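PDB 5ZLI: glutamine synthetase from Helicobacter pylori, which belongs to the glutamine synthetase family, as a type I beta enzyme assembled from twelve copies of a chain with beta-grasp and catalytic domains. Local coordinates for residues B[205-215]-B[244-255]. Sequence-based numbering, arbitrary orientation.
Sequences EIVKVLNQVGL and NVQKLKYVVKMV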
loop_
_atom_site.group_PDB
_atom_site.type_symbol
_atom_site.label_atom_id
_atom_site.label_comp_id
_atom_site.label_asym_id
_atom_site.label_seq_id
_atom_site.Cartn_x
_atom_site.Cartn_y
_atom_site.Cartn_z
ATOM N N GLU B 205 -32.388 22.735 13.307
ATOM C CA GLU B 205 -31.442 23.317 14.263
ATOM C C GLU B 205 -31.099 24.761 13.913
ATOM O O GLU B 205 -30.771 25.555 14.799
ATOM C CB GLU B 205 -30.178 22.465 14.347
ATOM C CG GLU B 205 -29.034 23.051 15.197
ATOM C CD GLU B 205 -27.827 22.094 15.259
ATOM O OE1 GLU B 205 -27.855 21.078 14.511
ATOM O OE2 GLU B 205 -26.855 22.356 16.025
ATOM N N ILE B 206 -31.123 25.104 12.627
ATOM C CA ILE B 206 -30.922 26.493 12.211
ATOM C C ILE B 206 -32.008 27.408 12.783
ATOM O O ILE B 206 -31.725 28.359 13.518
ATOM C CB ILE B 206 -30.846 26.564 10.677
ATOM C CG1 ILE B 206 -29.478 25.994 10.256
ATOM C CG2 ILE B 206 -31.097 27.948 10.161
ATOM C CD1 ILE B 206 -29.287 25.698 8.795
ATOM N N VAL B 207 -33.271 27.142 12.466
ATOM C CA VAL B 207 -34.308 28.033 12.969
ATOM C C VAL B 207 -34.361 28.041 14.498
ATOM O O VAL B 207 -34.811 29.017 15.100
ATOM C CB VAL B 207 -35.667 27.698 12.330
ATOM C CG1 VAL B 207 -35.479 27.255 10.888
ATOM C CG2 VAL B 207 -36.336 26.678 13.120
ATOM N N LYS B 208 -33.901 26.993 15.165
ATOM C CA LYS B 208 -33.792 27.142 16.610
ATOM C C LYS B 208 -32.824 28.265 16.950
ATOM O O LYS B 208 -33.095 29.089 17.826
ATOM C CB LYS B 208 -33.361 25.834 17.266
ATOM C CG LYS B 208 -34.526 24.943 17.605
ATOM C CD LYS B 208 -35.487 25.704 18.493
ATOM C CE LYS B 208 -36.933 25.403 18.144
ATOM N NZ LYS B 208 -37.294 24.042 18.616
ATOM N N VAL B 209 -31.722 28.356 16.216
ATOM C CA VAL B 209 -30.727 29.355 16.547
ATOM C C VAL B 209 -31.109 30.703 15.965
ATOM O O VAL B 209 -30.767 31.743 16.542
ATOM C CB VAL B 209 -29.329 28.912 16.100
ATOM C CG1 VAL B 209 -28.316 30.013 16.399
ATOM C CG2 VAL B 209 -28.936 27.655 16.817
ATOM N N LEU B 210 -31.823 30.729 14.840
ATOM C CA LEU B 210 -32.303 32.010 14.344
ATOM C C LEU B 210 -33.142 32.701 15.400
ATOM O O LEU B 210 -32.944 33.879 15.702
ATOM C CB LEU B 210 -33.131 31.813 13.086
ATOM C CG LEU B 210 -32.363 31.294 11.884
ATOM C CD1 LEU B 210 -33.278 31.130 10.687
ATOM C CD2 LEU B 210 -31.250 32.242 11.576
ATOM N N ASN B 211 -34.054 31.975 16.020
ATOM C CA ASN B 211 -34.831 32.622 17.057
ATOM C C ASN B 211 -33.940 33.029 18.206
ATOM O O ASN B 211 -34.195 34.059 18.840
ATOM C CB ASN B 211 -35.962 31.732 17.566
ATOM C CG ASN B 211 -36.755 31.083 16.466
ATOM O OD1 ASN B 211 -36.964 29.887 16.503
ATOM N ND2 ASN B 211 -37.226 31.862 15.508
ATOM N N GLN B 212 -32.871 32.267 18.472
ATOM C CA GLN B 212 -32.010 32.639 19.600
ATOM C C GLN B 212 -31.440 34.040 19.430
ATOM O O GLN B 212 -31.106 34.709 20.413
ATOM C CB GLN B 212 -30.877 31.635 19.770
ATOM C CG GLN B 212 -31.319 30.341 20.376
ATOM C CD GLN B 212 -30.162 29.407 20.602
ATOM O OE1 GLN B 212 -29.150 29.783 21.210
ATOM N NE2 GLN B 212 -30.286 28.182 20.089
ATOM N N VAL B 213 -31.342 34.505 18.195
ATOM C CA VAL B 213 -30.646 35.725 17.900
ATOM C C VAL B 213 -31.629 36.848 17.574
ATOM O O VAL B 213 -31.259 37.844 16.946
ATOM C CB VAL B 213 -29.612 35.502 16.793
ATOM C CG1 VAL B 213 -28.711 34.398 17.206
ATOM C CG2 VAL B 213 -30.277 35.151 15.497
ATOM N N GLY B 214 -32.885 36.682 17.993
ATOM C CA GLY B 214 -33.927 37.678 17.825
ATOM C C GLY B 214 -34.591 37.710 16.467
ATOM O O GLY B 214 -35.021 38.775 16.029
ATOM N N LEU B 215 -34.721 36.574 15.807
ATOM C CA LEU B 215 -35.348 36.480 14.502
ATOM C C LEU B 215 -36.523 35.530 14.549
ATOM O O LEU B 215 -36.431 34.452 15.139
ATOM C CB LEU B 215 -34.366 35.990 13.452
ATOM C CG LEU B 215 -33.991 36.960 12.350
ATOM C CD1 LEU B 215 -33.103 36.251 11.359
ATOM C CD2 LEU B 215 -35.310 37.334 11.683
ATOM N N ASN B 244 -31.269 41.367 9.698
ATOM C CA ASN B 244 -31.557 39.980 10.019
ATOM C C ASN B 244 -30.959 39.063 8.982
ATOM O O ASN B 244 -30.606 37.926 9.294
ATOM C CB ASN B 244 -33.066 39.738 10.086
ATOM C CG ASN B 244 -33.708 40.379 11.274
ATOM O OD1 ASN B 244 -33.072 40.584 12.306
ATOM N ND2 ASN B 244 -34.978 40.704 11.143
ATOM N N VAL B 245 -30.779 39.566 7.764
ATOM C CA VAL B 245 -30.104 38.789 6.739
ATOM C C VAL B 245 -28.666 38.508 7.156
ATOM O O VAL B 245 -28.209 37.363 7.084
ATOM C CB VAL B 245 -30.197 39.510 5.387
ATOM C CG1 VAL B 245 -29.213 38.921 4.362
ATOM C CG2 VAL B 245 -31.659 39.478 4.884
ATOM N N GLN B 246 -27.937 39.532 7.637
ATOM C CA GLN B 246 -26.582 39.285 8.154
ATOM C C GLN B 246 -26.575 38.218 9.253
ATOM O O GLN B 246 -25.747 37.304 9.231
ATOM C CB GLN B 246 -25.918 40.571 8.681
ATOM C CG GLN B 246 -25.573 41.642 7.648
ATOM C CD GLN B 246 -24.729 41.139 6.461
ATOM O OE1 GLN B 246 -25.256 40.491 5.559
ATOM N NE2 GLN B 246 -23.417 41.390 6.493
ATOM N N LYS B 247 -27.486 38.323 10.229
ATOM C CA LYS B 247 -27.571 37.316 11.295
ATOM C C LYS B 247 -27.858 35.925 10.723
ATOM O O LYS B 247 -27.161 34.959 11.046
ATOM C CB LYS B 247 -28.650 37.686 12.310
ATOM C CG LYS B 247 -28.422 38.908 13.180
ATOM C CD LYS B 247 -29.419 38.822 14.374
ATOM C CE LYS B 247 -29.589 40.137 15.123
ATOM N NZ LYS B 247 -30.486 40.028 16.282
ATOM N N LEU B 248 -28.936 35.801 9.934
ATOM C CA LEU B 248 -29.300 34.548 9.272
ATOM C C LEU B 248 -28.131 33.899 8.521
ATOM O O LEU B 248 -27.884 32.693 8.676
ATOM C CB LEU B 248 -30.480 34.805 8.324
ATOM C CG LEU B 248 -31.187 33.817 7.367
ATOM C CD1 LEU B 248 -30.443 33.515 6.068
ATOM C CD2 LEU B 248 -31.439 32.534 8.052
ATOM N N LYS B 249 -27.421 34.664 7.671
ATOM C CA LYS B 249 -26.269 34.096 6.953
ATOM C C LYS B 249 -25.235 33.519 7.923
ATOM O O LYS B 249 -24.796 32.376 7.781
ATOM C CB LYS B 249 -25.628 35.151 6.034
ATOM C CG LYS B 249 -26.393 35.448 4.707
ATOM C CD LYS B 249 -25.687 36.552 3.908
ATOM C CE LYS B 249 -26.516 37.026 2.685
ATOM N NZ LYS B 249 -25.955 38.240 1.946
ATOM N N TYR B 250 -24.895 34.278 8.952
ATOM C CA TYR B 250 -23.990 33.813 9.995
ATOM C C TYR B 250 -24.511 32.553 10.684
ATOM O O TYR B 250 -23.739 31.644 10.991
ATOM C CB TYR B 250 -23.820 34.956 10.998
ATOM C CG TYR B 250 -23.050 34.656 12.245
ATOM C CD1 TYR B 250 -21.728 34.241 12.196
ATOM C CD2 TYR B 250 -23.642 34.836 13.503
ATOM C CE1 TYR B 250 -21.006 33.986 13.368
ATOM C CE2 TYR B 250 -22.923 34.576 14.690
ATOM C CZ TYR B 250 -21.610 34.154 14.605
ATOM O OH TYR B 250 -20.904 33.903 15.746
ATOM N N VAL B 251 -25.823 32.474 10.927
ATOM C CA VAL B 251 -26.351 31.399 11.759
ATOM C C VAL B 251 -26.320 30.082 11.018
ATOM O O VAL B 251 -26.085 29.029 11.612
ATOM C CB VAL B 251 -27.762 31.734 12.271
ATOM C CG1 VAL B 251 -28.369 30.539 12.951
ATOM C CG2 VAL B 251 -27.700 32.877 13.259
ATOM N N VAL B 252 -26.703 30.089 9.756
ATOM C CA VAL B 252 -26.634 28.847 9.016
ATOM C C VAL B 252 -25.176 28.473 8.742
ATOM O O VAL B 252 -24.795 27.308 8.893
ATOM C CB VAL B 252 -27.511 28.917 7.755
ATOM C CG1 VAL B 252 -28.736 29.782 8.011
ATOM C CG2 VAL B 252 -26.763 29.454 6.642
ATOM N N LYS B 253 -24.319 29.447 8.415
ATOM C CA LYS B 253 -22.924 29.113 8.115
ATOM C C LYS B 253 -22.257 28.439 9.303
ATOM O O LYS B 253 -21.501 27.465 9.157
ATOM C CB LYS B 253 -22.119 30.357 7.731
ATOM C CG LYS B 253 -21.892 30.497 6.207
ATOM C CD LYS B 253 -21.266 31.840 5.850
ATOM C CE LYS B 253 -22.197 32.982 6.045
ATOM N NZ LYS B 253 -21.681 34.162 5.338
ATOM N N MET B 254 -22.580 28.916 10.487
ATOM C CA MET B 254 -21.955 28.447 11.690
ATOM C C MET B 254 -22.583 27.164 12.183
ATOM O O MET B 254 -21.967 26.456 12.989
ATOM C CB MET B 254 -22.044 29.545 12.707
ATOM C CG MET B 254 -21.006 30.594 12.489
ATOM S SD MET B 254 -19.422 29.896 12.859
ATOM C CE MET B 254 -19.481 30.011 14.642
ATOM N N VAL B 255 -23.849 26.930 11.834
ATOM C CA VAL B 255 -24.529 25.699 12.230
ATOM C C VAL B 255 -24.185 24.578 11.286
ATOM O O VAL B 255 -23.892 23.464 11.725
ATOM C CB VAL B 255 -26.044 25.917 12.343
ATOM C CG1 VAL B 255 -26.786 24.580 12.320
ATOM C CG2 VAL B 255 -26.328 26.663 13.627
#
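Ile206, Val209 and Leu210 of helix 200-212 pack against Leu248, Val251, Val252 and Val255 of helix 238-258 in a buried, largely apolar contact within the catalytic domain. The axes of segments 205-212 and 244-255 run roughly antiparallel, at 138°, and approach to 9.4 Å. Val251 lies at the middle: its CG1 meets Val209 CG1 at 3.5 Å, while Leu210 CD2 rests on its CB. Leu210 also straddles a methyl of Leu248, with CD1 and CD2 each 3.5 Å from Leu248 CD2. Further along, Ile206 spans two residues, CG1 touching Val255 CG1 and CG2 touching Val252 CG1, both at 3.7 Å. Helix 200-212 closes in a Schellman motif, Leu215 N bonding to Leu210 O and Gly214 N to Asn211 O, with Gly214 at positive phi as the C-prime residue. This turn presents Val213 O to Lys247. The lysine chain, its outer torsions all near 180°, runs alongside Val213 in the opposite sense, CD against Val213 CG2, and so carries NZ to a hydrogen bond with Val213 O whose exact length is unreliable at this resolution; NZ also bonds to Arg83 O. Leu215 CG and CD2 sit on the face of the Asn244 amide, a packing contact with Leu215 CD2 3.4 Å from Asn244 ND2. Around the pair, strand 228-237 meets Leu210 and Leu215 through Val231 and Val233, strand 133-145 meets Ile206 and Leu248 through Ile144 and Asn140, and helix 377-393 packs on Val245 and Lys249 through Pro377.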